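Local structure of putative Ribokinase II (Escherichia coli O6, 3IQ0) at residues Val250-Thr256 / Ala290-Pro296; Leu13-Ser19 / Trp31-Ser37; Arg229-Gly233 / His244-Tyr248. The protein probably phosphorylates a ribose-like sugar with ATP and magnesium, as expected of a pfkB-family carbohydrate kinase, although its natural substrate is not established. All coordinates share one frame; numbering follows the deposited sequence.

Interaction 1: residues Val250-Thr256 / Ala290-Pro296. With ATP (adenosine-5'-triphosphate), chain G.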
# COMPACT_ATOMS: atom_id res chain seq x y z
N VAL B 250 -5.00 26.01 -22.43
CA VAL B 250 -5.12 24.60 -22.78
C VAL B 250 -6.24 23.91 -22.01
O VAL B 250 -6.66 24.38 -20.95
CB VAL B 250 -3.80 23.81 -22.49
CG1 VAL B 250 -2.64 24.42 -23.26
CG2 VAL B 250 -3.52 23.80 -21.00
N GLU B 251 -6.72 22.79 -22.55
CA GLU B 251 -7.78 22.03 -21.90
C GLU B 251 -7.16 21.13 -20.83
O GLU B 251 -6.73 20.01 -21.11
CB GLU B 251 -8.55 21.19 -22.93
CG GLU B 251 -7.76 20.02 -23.54
CD GLU B 251 -7.07 20.36 -24.85
OE1 GLU B 251 -6.20 19.57 -25.28
OE2 GLU B 251 -7.40 21.40 -25.45
N GLU B 252 -7.11 21.64 -19.60
CA GLU B 252 -6.53 20.90 -18.48
C GLU B 252 -7.27 19.61 -18.16
O GLU B 252 -8.50 19.59 -18.10
CB GLU B 252 -6.51 21.80 -17.24
CG GLU B 252 -5.85 21.17 -16.03
CD GLU B 252 -5.80 22.13 -14.86
OE1 GLU B 252 -6.86 22.40 -14.26
OE2 GLU B 252 -4.70 22.62 -14.55
N VAL B 253 -6.51 18.54 -17.95
CA VAL B 253 -7.09 17.23 -17.65
C VAL B 253 -6.51 16.63 -16.37
O VAL B 253 -7.22 15.92 -15.64
CB VAL B 253 -6.84 16.26 -18.82
CG1 VAL B 253 -7.24 14.85 -18.43
CG2 VAL B 253 -7.61 16.71 -20.03
N ASP B 254 -5.24 16.90 -16.10
CA ASP B 254 -4.57 16.37 -14.91
C ASP B 254 -3.46 17.34 -14.52
O ASP B 254 -2.49 17.52 -15.25
CB ASP B 254 -3.97 14.99 -15.22
CG ASP B 254 -3.51 14.25 -13.97
OD1 ASP B 254 -3.23 14.91 -12.94
OD2 ASP B 254 -3.42 13.01 -14.03
N PRO B 255 -3.58 17.99 -13.35
CA PRO B 255 -2.56 18.94 -12.89
C PRO B 255 -1.39 18.32 -12.12
O PRO B 255 -0.38 18.97 -11.88
CB PRO B 255 -3.37 19.89 -12.02
CG PRO B 255 -4.33 18.95 -11.34
CD PRO B 255 -4.77 18.03 -12.48
N THR B 256 -1.53 17.05 -11.75
CA THR B 256 -0.52 16.33 -10.98
C THR B 256 0.97 16.55 -11.29
O THR B 256 1.77 16.83 -10.39
CB THR B 256 -0.79 14.81 -11.02
OG1 THR B 256 -2.04 14.55 -10.37
CG2 THR B 256 0.31 14.04 -10.31
N ALA B 290 1.96 19.38 -20.17
CA ALA B 290 1.81 18.34 -19.15
C ALA B 290 0.37 18.12 -18.68
O ALA B 290 -0.10 16.98 -18.64
CB ALA B 290 2.69 18.68 -17.96
N VAL B 291 -0.32 19.19 -18.34
CA VAL B 291 -1.68 19.08 -17.83
C VAL B 291 -2.73 18.64 -18.85
O VAL B 291 -3.87 18.40 -18.48
CB VAL B 291 -2.16 20.41 -17.18
CG1 VAL B 291 -1.12 20.89 -16.17
CG2 VAL B 291 -2.42 21.48 -18.23
N THR B 292 -2.35 18.52 -20.12
CA THR B 292 -3.31 18.12 -21.15
C THR B 292 -3.53 16.61 -21.24
O THR B 292 -4.43 16.16 -21.95
CB THR B 292 -2.92 18.64 -22.56
OG1 THR B 292 -1.72 17.99 -23.01
CG2 THR B 292 -2.70 20.15 -22.53
N ARG B 293 -2.71 15.83 -20.55
CA ARG B 293 -2.84 14.37 -20.58
C ARG B 293 -2.98 13.79 -19.18
O ARG B 293 -2.42 14.32 -18.22
CB ARG B 293 -1.65 13.74 -21.29
CG ARG B 293 -1.73 13.86 -22.80
CD ARG B 293 -0.45 13.43 -23.48
NE ARG B 293 -0.63 13.41 -24.93
CZ ARG B 293 0.36 13.27 -25.81
NH1 ARG B 293 1.61 13.14 -25.39
NH2 ARG B 293 0.09 13.26 -27.10
N ARG B 294 -3.73 12.69 -19.07
CA ARG B 294 -3.97 12.04 -17.79
C ARG B 294 -2.85 11.08 -17.41
O ARG B 294 -2.35 10.32 -18.24
CB ARG B 294 -5.31 11.30 -17.84
CG ARG B 294 -5.87 10.94 -16.48
CD ARG B 294 -7.30 10.41 -16.61
NE ARG B 294 -7.35 9.25 -17.49
CZ ARG B 294 -8.47 8.60 -17.82
NH1 ARG B 294 -9.64 9.00 -17.33
NH2 ARG B 294 -8.42 7.55 -18.63
N GLY B 295 -2.46 11.12 -16.14
CA GLY B 295 -1.39 10.28 -15.67
C GLY B 295 -0.25 11.19 -15.25
O GLY B 295 0.18 12.03 -16.03
N PRO B 296 0.26 11.03 -14.02
CA PRO B 296 1.34 11.83 -13.44
C PRO B 296 2.56 12.06 -14.33
O PRO B 296 3.06 13.18 -14.43
CB PRO B 296 1.72 11.05 -12.18
CG PRO B 296 0.45 10.34 -11.82
CD PRO B 296 -0.02 9.86 -13.17
PG ATP G . 3.11 20.83 -7.71
O1G ATP G . 2.40 19.73 -8.45
O2G ATP G . 2.84 20.78 -6.23
O3G ATP G . 4.62 20.76 -7.95
PB ATP G . 3.13 23.62 -8.67
O1B ATP G . 2.28 24.70 -8.07
O2B ATP G . 4.58 23.54 -8.37
O3B ATP G . 2.49 22.19 -8.31
PA ATP G . 1.67 24.43 -11.00
O1A ATP G . 0.45 23.54 -10.92
O2A ATP G . 1.62 25.83 -10.53
O3A ATP G . 2.91 23.68 -10.24
O5' ATP G . 2.74 24.48 -12.45
C5' ATP G . 3.64 24.15 -13.41
C4' ATP G . 3.72 25.33 -14.36
O4' ATP G . 2.90 24.67 -15.34
C3' ATP G . 2.87 26.63 -14.15
O3' ATP G . 3.56 27.70 -13.54
C2' ATP G . 2.38 26.89 -15.50
O2' ATP G . 3.36 27.59 -16.27
C1' ATP G . 2.05 25.53 -16.05
N9 ATP G . 0.60 25.17 -15.79
C8 ATP G . 0.04 24.46 -14.73
N7 ATP G . -1.29 24.34 -14.84
C5 ATP G . -1.63 24.95 -15.98
C6 ATP G . -2.90 25.22 -16.74
N6 ATP G . -4.06 24.77 -16.26
N1 ATP G . -2.84 25.94 -17.96
C2 ATP G . -1.65 26.44 -18.50
N3 ATP G . -0.44 26.22 -17.83
C4 ATP G . -0.39 25.51 -16.61
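Val291 O is gripped by two consecutive backbone amides, Val253 N at 2.7 Å and Asp254 N at 3.1 Å. The first lies nearly along the C=O axis (164° at the oxygen), whereas the second comes in tilted from the carbonyl plane. Beside this, the buried carboxylate of Asp254 ties the two loops together. Its OD2 accepts Gly295 N at 3.0 Å in a nearly straight bond (167° at the hydrogen), met on the anti side but tilted out of the carboxylate plane. OD1 takes Thr256 OG1 on its syn lone pair at 2.9 Å and also, similarly tilted, Thr256 N at 3.0 Å, which closes an Asx turn. Three hydrogen bonds to its two oxygens would thus fix the rotation of this carboxylate. Asp254-Pro255-Thr256 opens the D-x-T-G-A-G-D signature of pfkB kinases, and helix 258-271 follows directly. On the ATP side, Glu252 has CG anti to its backbone N (chi1 -177°) and an extended chain, which carries OE2 to adenine N6 at 2.8 Å. The branches of Val291 divide their work: CG1 approaches ATP N7 at 3.7 Å, while CG2 meets Val250 CG2 at 3.8 Å, the two valines crossing at about a right angle. Val250 CG2 also borders the adenine near N1.

Interaction 2: residues Leu13-Ser19 / Trp31-Ser37; sequences LVEIMAS and WNGPYPS
Trp31 lies against Ala18, whose CB sits 4.3 Å from the centroid of the six-membered ring and 29° off its normal, an off-centre CH-pi contact. The Trp31 and Ile16 side chains cross at about a right angle, Ile16 CG2 coming within 3.5 Å of Trp31 CB. Asn32 pairs with Met17 through both backbone bonds, Asn32 N reaching Met17 O at 2.7 Å. At Gly33 and Pro34, joined by a cis peptide, the register slips by one residue, a beta bulge. Pro34 then runs alongside Val14, CB to CB at 3.7 Å. Tyr35 restores the pairing, its O accepting Glu15 N at 2.8 Å. The selenium of selenomethionine Met17 stands 5.2 Å from the Tyr35 ring centroid, an oblique Met-aromatic contact, though the exact placing of the Met17 end is doubtful. Past Pro36, Ser37 has OG anti to its backbone N (chi1 -166°), which places it for a water bridge: the water is 2.8 Å from Ser37 OG and donates to Glu15 OE2 at 2.6 Å. Strand 13-18 is flanked on its other edge by strand 92-96, Val14 and Pro36 rest on helix 64-75, and residues 31-33 pair antiparallel with a strand of the second subunit, continuing the sheet across the dimer interface.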
# COMPACT_ATOMS: atom_id res chain seq x y z
N LEU B 13 6.85 5.94 -6.78
CA LEU B 13 5.68 5.15 -6.46
C LEU B 13 4.84 4.93 -7.71
O LEU B 13 5.17 5.47 -8.77
CB LEU B 13 4.83 5.85 -5.40
CG LEU B 13 4.46 7.32 -5.66
CD1 LEU B 13 3.00 7.58 -5.31
CD2 LEU B 13 5.36 8.21 -4.83
N VAL B 14 3.79 4.13 -7.58
CA VAL B 14 2.89 3.90 -8.70
C VAL B 14 1.55 4.52 -8.34
O VAL B 14 1.19 4.61 -7.17
CB VAL B 14 2.68 2.39 -9.01
CG1 VAL B 14 3.99 1.76 -9.48
CG2 VAL B 14 2.14 1.67 -7.79
N GLU B 15 0.83 4.97 -9.35
CA GLU B 15 -0.47 5.58 -9.12
C GLU B 15 -1.53 4.70 -9.76
O GLU B 15 -1.32 4.18 -10.86
CB GLU B 15 -0.52 6.98 -9.74
CG GLU B 15 -1.76 7.78 -9.38
CD GLU B 15 -1.68 9.23 -9.82
OE1 GLU B 15 -2.35 9.60 -10.81
OE2 GLU B 15 -0.93 10.00 -9.19
N ILE B 16 -2.64 4.50 -9.05
CA ILE B 16 -3.77 3.70 -9.54
C ILE B 16 -4.92 4.70 -9.57
O ILE B 16 -5.35 5.18 -8.53
CB ILE B 16 -4.11 2.53 -8.60
CG1 ILE B 16 -3.00 1.48 -8.62
CG2 ILE B 16 -5.42 1.88 -9.04
CD1 ILE B 16 -1.73 1.90 -7.93
N MSE B 17 -5.42 5.01 -10.76
CA MSE B 17 -6.48 6.01 -10.92
C MSE B 17 -7.90 5.49 -11.08
O MSE B 17 -8.14 4.49 -11.74
CB MSE B 17 -6.17 6.89 -12.14
CG MSE B 17 -4.92 7.75 -12.01
SE MSE B 17 -4.40 8.57 -13.69
CE MSE B 17 -2.79 7.58 -13.97
N ALA B 18 -8.84 6.20 -10.48
CA ALA B 18 -10.24 5.83 -10.59
C ALA B 18 -10.61 6.01 -12.06
O ALA B 18 -10.20 6.98 -12.70
CB ALA B 18 -11.09 6.74 -9.73
N SER B 19 -11.37 5.06 -12.61
CA SER B 19 -11.76 5.12 -14.01
C SER B 19 -12.83 6.18 -14.27
O SER B 19 -12.96 6.65 -15.40
CB SER B 19 -12.28 3.77 -14.47
OG SER B 19 -13.51 3.47 -13.83
N TRP B 31 -10.45 0.53 -11.85
CA TRP B 31 -9.31 1.41 -11.67
C TRP B 31 -8.31 1.19 -12.80
O TRP B 31 -8.26 0.12 -13.38
CB TRP B 31 -8.62 1.14 -10.32
CG TRP B 31 -9.53 1.34 -9.14
CD1 TRP B 31 -10.52 0.50 -8.73
CD2 TRP B 31 -9.58 2.48 -8.28
NE1 TRP B 31 -11.19 1.05 -7.66
CE2 TRP B 31 -10.64 2.27 -7.37
CE3 TRP B 31 -8.84 3.67 -8.19
CZ2 TRP B 31 -10.98 3.20 -6.38
CZ3 TRP B 31 -9.18 4.60 -7.21
CH2 TRP B 31 -10.24 4.35 -6.32
N ASN B 32 -7.52 2.22 -13.10
CA ASN B 32 -6.53 2.12 -14.17
C ASN B 32 -5.13 2.31 -13.60
O ASN B 32 -4.88 3.25 -12.85
CB ASN B 32 -6.80 3.18 -15.25
CG ASN B 32 -8.20 3.11 -15.80
OD1 ASN B 32 -8.70 2.03 -16.15
ND2 ASN B 32 -8.86 4.27 -15.90
N GLY B 33 -4.22 1.42 -13.98
CA GLY B 33 -2.86 1.51 -13.50
C GLY B 33 -2.19 0.15 -13.54
O GLY B 33 -2.73 -0.79 -14.13
N PRO B 34 -1.00 0.01 -12.94
CA PRO B 34 -0.28 1.07 -12.24
C PRO B 34 0.37 2.02 -13.23
O PRO B 34 0.61 1.65 -14.38
CB PRO B 34 0.77 0.30 -11.45
CG PRO B 34 1.13 -0.79 -12.40
CD PRO B 34 -0.25 -1.26 -12.86
N TYR B 35 0.66 3.23 -12.77
CA TYR B 35 1.31 4.24 -13.60
C TYR B 35 2.51 4.76 -12.82
O TYR B 35 2.43 4.99 -11.62
CB TYR B 35 0.35 5.40 -13.89
CG TYR B 35 -0.68 5.07 -14.95
CD1 TYR B 35 -0.32 5.07 -16.30
CD2 TYR B 35 -1.98 4.73 -14.61
CE1 TYR B 35 -1.25 4.73 -17.29
CE2 TYR B 35 -2.92 4.40 -15.59
CZ TYR B 35 -2.54 4.40 -16.92
OH TYR B 35 -3.44 4.04 -17.89
N PRO B 36 3.66 4.94 -13.51
CA PRO B 36 4.87 5.44 -12.85
C PRO B 36 4.59 6.82 -12.27
O PRO B 36 3.99 7.65 -12.92
CB PRO B 36 5.88 5.50 -13.99
CG PRO B 36 5.39 4.48 -14.95
CD PRO B 36 3.91 4.67 -14.93
N SER B 37 5.02 7.06 -11.04
CA SER B 37 4.77 8.36 -10.44
C SER B 37 5.81 8.74 -9.38
O SER B 37 6.80 8.04 -9.19
CB SER B 37 3.36 8.39 -9.84
OG SER B 37 2.95 9.71 -9.53
O HOH W 1 1.03 10.21 -7.50

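Interaction 3: residues Arg229-Gly233 / His244-Tyr248. With ATP (adenosine-5'-triphosphate), chain G.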
# COMPACT_ATOMS: atom_id res chain seq x y z
N ARG B 229 2.97 29.93 -11.38
CA ARG B 229 1.68 30.51 -11.06
C ARG B 229 0.48 29.79 -11.67
O ARG B 229 -0.47 30.42 -12.11
CB ARG B 229 1.65 31.98 -11.50
CG ARG B 229 2.78 32.83 -10.93
CD ARG B 229 2.71 34.26 -11.44
NE ARG B 229 3.79 35.08 -10.91
CZ ARG B 229 3.99 35.33 -9.62
NH1 ARG B 229 3.16 34.82 -8.71
NH2 ARG B 229 5.01 36.08 -9.24
N GLY B 230 0.53 28.46 -11.68
CA GLY B 230 -0.56 27.68 -12.23
C GLY B 230 -1.00 28.12 -13.62
O GLY B 230 -0.21 28.13 -14.55
N ASN B 231 -2.27 28.48 -13.76
CA ASN B 231 -2.77 28.91 -15.06
C ASN B 231 -2.63 30.40 -15.32
O ASN B 231 -3.43 30.99 -16.03
CB ASN B 231 -4.24 28.50 -15.23
CG ASN B 231 -5.14 29.09 -14.16
OD1 ASN B 231 -5.08 30.28 -13.87
ND2 ASN B 231 -5.99 28.25 -13.58
N GLN B 232 -1.60 31.02 -14.74
CA GLN B 232 -1.36 32.44 -14.96
C GLN B 232 0.09 32.67 -15.35
O GLN B 232 0.59 33.79 -15.31
CB GLN B 232 -1.70 33.26 -13.71
CG GLN B 232 -2.67 34.41 -13.97
CD GLN B 232 -2.21 35.36 -15.08
OE1 GLN B 232 -1.22 36.09 -14.93
NE2 GLN B 232 -2.93 35.35 -16.21
N GLY B 233 0.76 31.58 -15.74
CA GLY B 233 2.15 31.68 -16.16
C GLY B 233 3.16 31.43 -15.06
O GLY B 233 2.93 30.65 -14.13
N HIS B 244 8.23 38.02 -16.25
CA HIS B 244 7.18 37.02 -16.17
C HIS B 244 6.60 36.68 -17.55
O HIS B 244 6.72 37.46 -18.49
CB HIS B 244 6.10 37.53 -15.20
CG HIS B 244 4.73 36.99 -15.45
ND1 HIS B 244 3.94 37.41 -16.49
CD2 HIS B 244 4.00 36.07 -14.77
CE1 HIS B 244 2.77 36.79 -16.45
NE2 HIS B 244 2.78 35.97 -15.41
N VAL B 245 6.00 35.49 -17.65
CA VAL B 245 5.38 35.04 -18.89
C VAL B 245 3.94 34.61 -18.62
O VAL B 245 3.63 34.11 -17.54
CB VAL B 245 6.15 33.85 -19.52
CG1 VAL B 245 7.57 34.26 -19.85
CG2 VAL B 245 6.15 32.66 -18.57
N GLU B 246 3.07 34.81 -19.61
CA GLU B 246 1.67 34.43 -19.47
C GLU B 246 1.52 32.95 -19.72
O GLU B 246 2.35 32.33 -20.38
CB GLU B 246 0.81 35.18 -20.49
CG GLU B 246 0.85 36.68 -20.39
CD GLU B 246 -0.03 37.33 -21.44
OE1 GLU B 246 0.23 37.12 -22.65
OE2 GLU B 246 -0.98 38.05 -21.06
N SER B 247 0.43 32.38 -19.21
CA SER B 247 0.16 30.96 -19.40
C SER B 247 -0.43 30.73 -20.78
O SER B 247 -1.05 31.61 -21.37
CB SER B 247 -0.84 30.47 -18.35
OG SER B 247 -2.12 31.04 -18.57
N TYR B 248 -0.22 29.52 -21.30
CA TYR B 248 -0.75 29.14 -22.60
C TYR B 248 -2.11 28.54 -22.30
O TYR B 248 -2.25 27.77 -21.36
CB TYR B 248 0.16 28.09 -23.25
CG TYR B 248 1.54 28.59 -23.59
CD1 TYR B 248 1.78 29.32 -24.75
CD2 TYR B 248 2.62 28.36 -22.73
CE1 TYR B 248 3.05 29.80 -25.05
CE2 TYR B 248 3.89 28.84 -23.02
CZ TYR B 248 4.10 29.56 -24.18
OH TYR B 248 5.35 30.05 -24.46
PG ATP G . 3.11 20.83 -7.71
O1G ATP G . 2.40 19.73 -8.45
O2G ATP G . 2.84 20.78 -6.23
O3G ATP G . 4.62 20.76 -7.95
PB ATP G . 3.13 23.62 -8.67
O1B ATP G . 2.28 24.70 -8.07
O2B ATP G . 4.58 23.54 -8.37
O3B ATP G . 2.49 22.19 -8.31
PA ATP G . 1.67 24.43 -11.00
O1A ATP G . 0.45 23.54 -10.92
O2A ATP G . 1.62 25.83 -10.53
O3A ATP G . 2.91 23.68 -10.24
O5' ATP G . 2.74 24.48 -12.45
C5' ATP G . 3.64 24.15 -13.41
C4' ATP G . 3.72 25.33 -14.36
O4' ATP G . 2.90 24.67 -15.34
C3' ATP G . 2.87 26.63 -14.15
O3' ATP G . 3.56 27.70 -13.54
C2' ATP G . 2.38 26.89 -15.50
O2' ATP G . 3.36 27.59 -16.27
C1' ATP G . 2.05 25.53 -16.05
N9 ATP G . 0.60 25.17 -15.79
C8 ATP G . 0.04 24.46 -14.73
N7 ATP G . -1.29 24.34 -14.84
C5 ATP G . -1.63 24.95 -15.98
C6 ATP G . -2.90 25.22 -16.74
N6 ATP G . -4.06 24.77 -16.26
N1 ATP G . -2.84 25.94 -17.96
C2 ATP G . -1.65 26.44 -18.50
N3 ATP G . -0.44 26.22 -17.83
C4 ATP G . -0.39 25.51 -16.61
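His244 donates from NE2 to Gln232 O at 3.1 Å, with 158° at the hydrogen. The bond is in the carbonyl plane and close to the ring plane, so ring and carbonyl meet edge-on; a first torsion that holds CG anti to the backbone N (chi1 153°) swings the imidazole across to the loop. Further along, Ser247 OG makes a weak bond to Asn231 O at 2.9 Å. Between these two, Gly233 CA sends a CA-H...O contact to Val245 O at 3.2 Å (151° at H), a close approach allowed by the absence of a side chain. Within 229-233 the backbone bonds to itself: Arg229 N donates to Gly233 O at 2.8 Å and Gln232 N to Arg229 O at 2.9 Å. This tight turn joins antiparallel strands 224-228 and 234-237, and its Gly230-Asn231-Gln232-Gly233 run matches the G-x-x-G turn found in pfkB kinases near the nucleotide. ATP O3' donates to Gly233 O at 3.1 Å, making that oxygen a double acceptor. Gly230 N contributes a weak bond to the alpha-phosphate oxygen O2A at 3.1 Å. Asn231 CB borders adenine near C6, and Tyr248 O lies by C2. Arg229 crosses the imidazole obliquely, CD2 of His244 lying at the edge of the guanidinium, while its own polar atoms go to other partners: NH1 forms a salt bridge with Glu198 and NE a hydrogen bond with Ser235 OG. Val245, which also bonds through its backbone to Ala234, packs on Leu280 and Asn284 of helix 276-290.

Overall arrangement
Along the chain the contacts come in series: interaction 2, then interaction 3, then interaction 1. Interaction 2 belongs to the smaller four-stranded sheet, which pairs with the second subunit, whereas interaction 3 lies at the 242-245 edge of the nine-stranded sheet. Their centres are 28 Å apart and they do not touch. Interaction 1 lies between, its centre 14 Å from that of interaction 2 and 15 Å from that of interaction 3. It touches interaction 2 through Pro296 and Gly295, against Glu15, Met17 and Ser37, and shares ATP with interaction 3. Loops at interactions 1 and 3 thus form part of the nucleotide site, and the 290-296 loop also reaches the sheet that continues into the second subunit.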